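PDB 6G4H: protein-glutamine gamma-glutamyltransferase from Pseudomonas aeruginosa PAO1, which shows transglutaminase activity in vitro, joining protein glutamine and lysine side chains, is critical for viability and may serve an essential function linked to the cell wall. Local coordinates for residues A[44-49]-A[242-247]; A[215-220]-A[237-242]. One frame throughout, in Å; residues are numbered along the deposited sequence.

Contact 1: residues A[44-49]-A[242-247]; sequences GDIAEL and FCAHYA. With EMC (ethyl mercury ion), chain F.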
loop_
_atom_site.group_PDB
_atom_site.type_symbol
_atom_site.label_atom_id
_atom_site.label_comp_id
_atom_site.label_asym_id
_atom_site.label_seq_id
_atom_site.Cartn_x
_atom_site.Cartn_y
_atom_site.Cartn_z
ATOM N N GLY A 44 -12.768 4.731 7.124
ATOM C CA GLY A 44 -13.044 4.907 8.533
ATOM C C GLY A 44 -12.086 4.164 9.474
ATOM O O GLY A 44 -11.793 4.634 10.597
ATOM N N ASP A 45 -11.600 3.013 9.036
ATOM C CA ASP A 45 -10.698 2.190 9.858
ATOM C C ASP A 45 -9.339 2.856 9.928
ATOM O O ASP A 45 -8.723 2.927 10.999
ATOM C CB ASP A 45 -10.551 0.811 9.226
ATOM C CG ASP A 45 -11.912 0.109 9.054
ATOM O OD1 ASP A 45 -12.597 -0.055 10.093
ATOM O OD2 ASP A 45 -12.290 -0.240 7.900
ATOM N N ILE A 46 -8.917 3.401 8.797
ATOM C CA ILE A 46 -7.625 4.083 8.755
ATOM C C ILE A 46 -7.689 5.335 9.597
ATOM O O ILE A 46 -6.738 5.637 10.302
ATOM C CB ILE A 46 -7.174 4.403 7.312
ATOM C CG1 ILE A 46 -6.924 3.087 6.562
ATOM C CG2 ILE A 46 -5.893 5.241 7.283
ATOM C CD1 ILE A 46 -5.587 2.446 6.864
ATOM N N ALA A 47 -8.805 6.073 9.528
ATOM C CA ALA A 47 -8.959 7.273 10.307
ATOM C C ALA A 47 -8.896 6.959 11.788
ATOM O O ALA A 47 -8.352 7.742 12.555
ATOM C CB ALA A 47 -10.298 7.984 9.994
ATOM N N GLU A 48 -9.467 5.837 12.193
ATOM C CA GLU A 48 -9.458 5.472 13.595
ATOM C C GLU A 48 -7.980 5.239 14.060
ATOM O O GLU A 48 -7.561 5.692 15.151
ATOM C CB GLU A 48 -10.288 4.200 13.777
ATOM C CG GLU A 48 -10.433 3.696 15.220
ATOM C CD GLU A 48 -11.399 4.517 16.069
ATOM O OE1 GLU A 48 -12.227 5.268 15.491
ATOM O OE2 GLU A 48 -11.340 4.404 17.325
ATOM N N LEU A 49 -7.183 4.591 13.212
ATOM C CA LEU A 49 -5.747 4.419 13.514
ATOM C C LEU A 49 -5.012 5.759 13.554
ATOM O O LEU A 49 -4.147 5.995 14.424
ATOM C CB LEU A 49 -5.092 3.459 12.524
ATOM C CG LEU A 49 -5.615 2.025 12.579
ATOM C CD1 LEU A 49 -4.948 1.207 11.492
ATOM C CD2 LEU A 49 -5.390 1.378 13.942
ATOM N N PHE A 242 -8.505 11.215 2.387
ATOM C CA PHE A 242 -7.170 10.939 2.874
ATOM C C PHE A 242 -6.581 9.692 2.164
ATOM O O PHE A 242 -7.085 9.266 1.096
ATOM C CB PHE A 242 -7.167 10.941 4.424
ATOM C CG PHE A 242 -8.181 10.045 5.044
ATOM C CD1 PHE A 242 -7.914 8.716 5.203
ATOM C CD2 PHE A 242 -9.449 10.534 5.452
ATOM C CE1 PHE A 242 -8.855 7.882 5.763
ATOM C CE2 PHE A 242 -10.366 9.705 6.052
ATOM C CZ PHE A 242 -10.091 8.358 6.175
ATOM N N CYS A 243 -5.452 9.173 2.647
ATOM C CA CYS A 243 -4.703 8.204 1.881
ATOM C C CYS A 243 -5.563 7.045 1.344
ATOM O O CYS A 243 -5.372 6.609 0.226
ATOM C CB CYS A 243 -3.535 7.655 2.687
ATOM S SG CYS A 243 -4.050 6.755 4.138
ATOM N N ALA A 244 -6.516 6.589 2.120
ATOM C CA ALA A 244 -7.326 5.458 1.714
ATOM C C ALA A 244 -8.206 5.773 0.496
ATOM O O ALA A 244 -8.411 4.916 -0.354
ATOM C CB ALA A 244 -8.220 5.018 2.858
ATOM N N HIS A 245 -8.745 6.989 0.445
ATOM C CA HIS A 245 -9.541 7.425 -0.714
ATOM C C HIS A 245 -8.705 7.472 -1.973
ATOM O O HIS A 245 -9.125 6.984 -3.033
ATOM C CB HIS A 245 -10.159 8.835 -0.484
ATOM C CG HIS A 245 -11.067 8.899 0.687
ATOM N ND1 HIS A 245 -10.599 9.041 1.986
ATOM C CD2 HIS A 245 -12.414 8.816 0.770
ATOM C CE1 HIS A 245 -11.632 9.047 2.811
ATOM N NE2 HIS A 245 -12.743 8.917 2.103
ATOM N N TYR A 246 -7.554 8.123 -1.887
ATOM C CA TYR A 246 -6.676 8.255 -3.037
ATOM C C TYR A 246 -6.166 6.878 -3.524
ATOM O O TYR A 246 -6.172 6.591 -4.747
ATOM C CB TYR A 246 -5.488 9.199 -2.754
ATOM C CG TYR A 246 -5.942 10.646 -2.633
ATOM C CD1 TYR A 246 -6.073 11.422 -3.742
ATOM C CD2 TYR A 246 -6.299 11.196 -1.412
ATOM C CE1 TYR A 246 -6.505 12.734 -3.675
ATOM C CE2 TYR A 246 -6.753 12.511 -1.330
ATOM C CZ TYR A 246 -6.848 13.272 -2.472
ATOM O OH TYR A 246 -7.303 14.560 -2.415
ATOM N N ALA A 247 -5.719 6.058 -2.580
ATOM C CA ALA A 247 -5.202 4.737 -2.944
ATOM C C ALA A 247 -6.305 3.865 -3.589
ATOM O O ALA A 247 -6.075 3.238 -4.642
ATOM C CB ALA A 247 -4.578 4.038 -1.724
HETATM HG HG EMC F . -3.975 8.034 6.094
HETATM C C1 EMC F . -4.787 9.160 7.924
HETATM C C2 EMC F . -4.762 8.276 9.083
#

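Contact 2: residues A[215-220]-A[237-242]; sequences EPFAYT and DTRSGF. With PO4 (phosphate ion), chain B.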
loop_
_atom_site.group_PDB
_atom_site.type_symbol
_atom_site.label_atom_id
_atom_site.label_comp_id
_atom_site.label_asym_id
_atom_site.label_seq_id
_atom_site.Cartn_x
_atom_site.Cartn_y
_atom_site.Cartn_z
ATOM N N GLU A 215 -6.089 19.019 -10.682
ATOM C CA GLU A 215 -7.394 19.389 -10.144
ATOM C C GLU A 215 -7.270 19.763 -8.713
ATOM O O GLU A 215 -6.444 19.224 -8.027
ATOM C CB GLU A 215 -8.437 18.265 -10.290
ATOM C CG GLU A 215 -8.775 17.987 -11.754
ATOM C CD GLU A 215 -9.734 16.814 -11.943
ATOM O OE1 GLU A 215 -10.444 16.489 -10.982
ATOM O OE2 GLU A 215 -9.816 16.254 -13.077
ATOM N N PRO A 216 -8.148 20.639 -8.206
ATOM C CA PRO A 216 -7.995 21.060 -6.811
ATOM C C PRO A 216 -8.490 20.035 -5.755
ATOM O O PRO A 216 -9.336 20.340 -4.918
ATOM C CB PRO A 216 -8.813 22.372 -6.738
ATOM C CG PRO A 216 -9.758 22.323 -7.904
ATOM C CD PRO A 216 -9.168 21.409 -8.943
ATOM N N PHE A 217 -7.907 18.839 -5.762
ATOM C CA PHE A 217 -8.183 17.850 -4.715
ATOM C C PHE A 217 -7.701 18.334 -3.340
ATOM O O PHE A 217 -6.748 19.039 -3.255
ATOM C CB PHE A 217 -7.487 16.529 -5.064
ATOM C CG PHE A 217 -8.267 15.665 -6.019
ATOM C CD1 PHE A 217 -8.188 15.854 -7.385
ATOM C CD2 PHE A 217 -9.074 14.615 -5.531
ATOM C CE1 PHE A 217 -8.883 15.040 -8.257
ATOM C CE2 PHE A 217 -9.785 13.833 -6.394
ATOM C CZ PHE A 217 -9.697 14.019 -7.751
ATOM N N ALA A 218 -8.407 17.966 -2.295
ATOM C CA ALA A 218 -8.078 18.309 -0.930
ATOM C C ALA A 218 -7.700 17.040 -0.182
ATOM O O ALA A 218 -8.332 15.949 -0.350
ATOM C CB ALA A 218 -9.295 18.919 -0.258
ATOM N N TYR A 219 -6.706 17.186 0.662
ATOM C CA TYR A 219 -6.289 16.137 1.588
ATOM C C TYR A 219 -6.807 16.511 2.965
ATOM O O TYR A 219 -6.390 17.481 3.517
ATOM C CB TYR A 219 -4.769 15.926 1.581
ATOM C CG TYR A 219 -4.405 14.615 2.239
ATOM C CD1 TYR A 219 -4.243 14.511 3.598
ATOM C CD2 TYR A 219 -4.300 13.439 1.477
ATOM C CE1 TYR A 219 -3.958 13.274 4.190
ATOM C CE2 TYR A 219 -3.994 12.212 2.053
ATOM C CZ TYR A 219 -3.840 12.116 3.416
ATOM O OH TYR A 219 -3.522 10.851 4.006
ATOM N N THR A 220 -7.752 15.752 3.506
ATOM C CA THR A 220 -8.260 16.041 4.834
ATOM C C THR A 220 -8.687 14.761 5.521
ATOM O O THR A 220 -9.110 13.781 4.878
ATOM C CB THR A 220 -9.438 17.029 4.827
ATOM O OG1 THR A 220 -10.052 17.038 6.129
ATOM C CG2 THR A 220 -10.481 16.660 3.792
ATOM N N ASP A 237 -16.954 14.459 -7.414
ATOM C CA ASP A 237 -17.827 15.331 -6.632
ATOM C C ASP A 237 -17.131 15.959 -5.429
ATOM O O ASP A 237 -16.935 17.161 -5.440
ATOM C CB ASP A 237 -19.087 14.606 -6.199
ATOM C CG ASP A 237 -19.924 14.090 -7.388
ATOM O OD1 ASP A 237 -19.643 14.437 -8.553
ATOM O OD2 ASP A 237 -20.807 13.247 -7.139
ATOM N N THR A 238 -16.763 15.187 -4.399
ATOM C CA THR A 238 -16.161 15.765 -3.214
ATOM C C THR A 238 -14.663 16.105 -3.447
ATOM O O THR A 238 -14.150 17.122 -2.968
ATOM C CB THR A 238 -16.284 14.850 -1.994
ATOM O OG1 THR A 238 -15.523 13.675 -2.207
ATOM C CG2 THR A 238 -17.667 14.427 -1.747
ATOM N N ARG A 239 -13.934 15.243 -4.163
ATOM C CA ARG A 239 -12.505 15.448 -4.359
ATOM C C ARG A 239 -11.788 15.815 -3.063
ATOM O O ARG A 239 -10.925 16.683 -3.036
ATOM C CB ARG A 239 -12.235 16.471 -5.457
ATOM C CG ARG A 239 -12.864 16.006 -6.764
ATOM C CD ARG A 239 -12.508 16.824 -7.974
ATOM N NE ARG A 239 -12.820 18.229 -7.713
ATOM C CZ ARG A 239 -12.606 19.209 -8.583
ATOM N NH1 ARG A 239 -12.118 18.952 -9.794
ATOM N NH2 ARG A 239 -12.878 20.440 -8.221
ATOM N N SER A 240 -12.107 15.089 -2.016
ATOM C CA SER A 240 -11.596 15.397 -0.702
ATOM C C SER A 240 -11.566 14.093 0.089
ATOM O O SER A 240 -12.527 13.356 0.133
ATOM C CB SER A 240 -12.534 16.409 -0.006
ATOM O OG SER A 240 -12.172 16.547 1.343
ATOM N N GLY A 241 -10.419 13.788 0.660
ATOM C CA GLY A 241 -10.261 12.539 1.411
ATOM C C GLY A 241 -8.837 12.404 1.896
ATOM O O GLY A 241 -8.048 13.339 1.825
ATOM N N PHE A 242 -8.505 11.215 2.387
ATOM C CA PHE A 242 -7.170 10.939 2.874
ATOM C C PHE A 242 -6.581 9.692 2.164
ATOM O O PHE A 242 -7.085 9.266 1.096
ATOM C CB PHE A 242 -7.167 10.941 4.424
ATOM C CG PHE A 242 -8.181 10.045 5.044
ATOM C CD1 PHE A 242 -7.914 8.716 5.203
ATOM C CD2 PHE A 242 -9.449 10.534 5.452
ATOM C CE1 PHE A 242 -8.855 7.882 5.763
ATOM C CE2 PHE A 242 -10.366 9.705 6.052
ATOM C CZ PHE A 242 -10.091 8.358 6.175
HETATM P P PO4 B . -0.928 10.221 5.980
HETATM O O1 PO4 B . -0.319 10.270 7.383
HETATM O O2 PO4 B . -1.479 8.812 5.656
HETATM O O3 PO4 B . 0.165 10.724 5.043
HETATM O O4 PO4 B . -2.044 11.248 5.898
HETATM O O HOH W 1 -11.767 19.594 -3.242
#

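Contact 1: residues A[44-49]-A[242-247]
The phenyl ring of F242, just ahead of helix 243-256, meets I46 and A47 of helix 43-50. I46 comes to it at the edge, near the ring plane, with CB 4.2 Å from F242 CE1, while A47 reaches it obliquely, its CB 3.8 Å from F242 CZ. One face is taken by H245 of the same segment, whose CE1 stands 3.5 Å above the F242 ring plane, offset toward the rim. The ring extends toward 44-49 because F242 CG is set between the backbone N and the carbonyl carbon (chi1 53°), and P43, at the start of helix 43-50, touches the same side chain. F242 is also the N-cap of helix 243-256, and the next residue, C243, is probably the catalytic nucleophile, as in related enzymes; a cysteine at the head of a helix is the hallmark arrangement of the transglutaminase-like and papain-like fold. The side chain of H287, its probable catalytic partner, lies about 4 Å from that of C243 (nearest atoms). In this crystal the thiol carries an ethyl mercury ion, C243 SG being 2.3 Å from the mercury. The CG2 methyl of I46 lies against the sulfur, 3.9 Å from C243 SG. On the ligand's far end, C2 comes 3.5 Å from I46 O. One residue beyond C243, A244 CB lies 4.4 Å from I46 CG1.

Contact 2: residues A[215-220]-A[237-242]
A218 and Y219 pair with S240 and G241 as two short parallel strands, the chain between them passing through helix 230-238 in a beta-alpha-beta crossover. Three backbone hydrogen bonds join the pair. A218 N gives a nearly straight bond of 2.9 Å to R239 O, in the carbonyl plane; A218 O receives G241 N at 3.2 Å; and T220 N meets G241 O at 3.0 Å, from above the plane of that carbonyl.

The charged contact lies at the E215 end of the pairing. R239 NH1 forms a hydrogen-bonded salt bridge of 3.2 Å with E215 OE1, which it approaches from above, 50° out of the carboxylate plane. The other carboxylate oxygen is held by R211, so the group bridges two arginines. A bend at chi3 (-54°) turns the end of the R239 chain to E215, with P216 CG lying obliquely against the guanidinium.

Aromatic contacts hold both ends. R239 CB makes a CH-pi contact over one face of F217, 3.9 Å from the ring centroid, and F242 CA does the same over Y219, also 3.9 Å from its centroid. With CG anti to the backbone N (chi1 -164°), the Y219 ring passes with one face under G241 O and F242 CA and reaches toward C243 in the active site. There C243 N makes a weak hydrogen bond to Y219 OH. The same hydroxyl meets O4 of a phosphate ion, probably from the crystallisation liquor, at a doubtfully short distance.

Past the last of the backbone bonds, T220 O sits in the plane of the F242 ring, at its edge, 3.3 Å from F242 CD2.

In the fold
Contact 1 is buried and contact 2 lies at the surface, yet they share F242, where strand 240-241 gives way to helix 243-256. Contact 1 is apolar: 44-49 meets 242-247 without any hydrogen bond between them. The pairing of 215-220 with 237-242, nested within the chain closed by contact 1, relies instead on main-chain bonds, with a salt bridge at its more exposed end. Their centres are 13 Å apart, and the two also touch directly, since Y246 OH comes 2.7 Å from A218 O in a probable hydrogen bond. Both converge on C243: contact 1 brings I46 to its thiol, and contact 2 brings Y219.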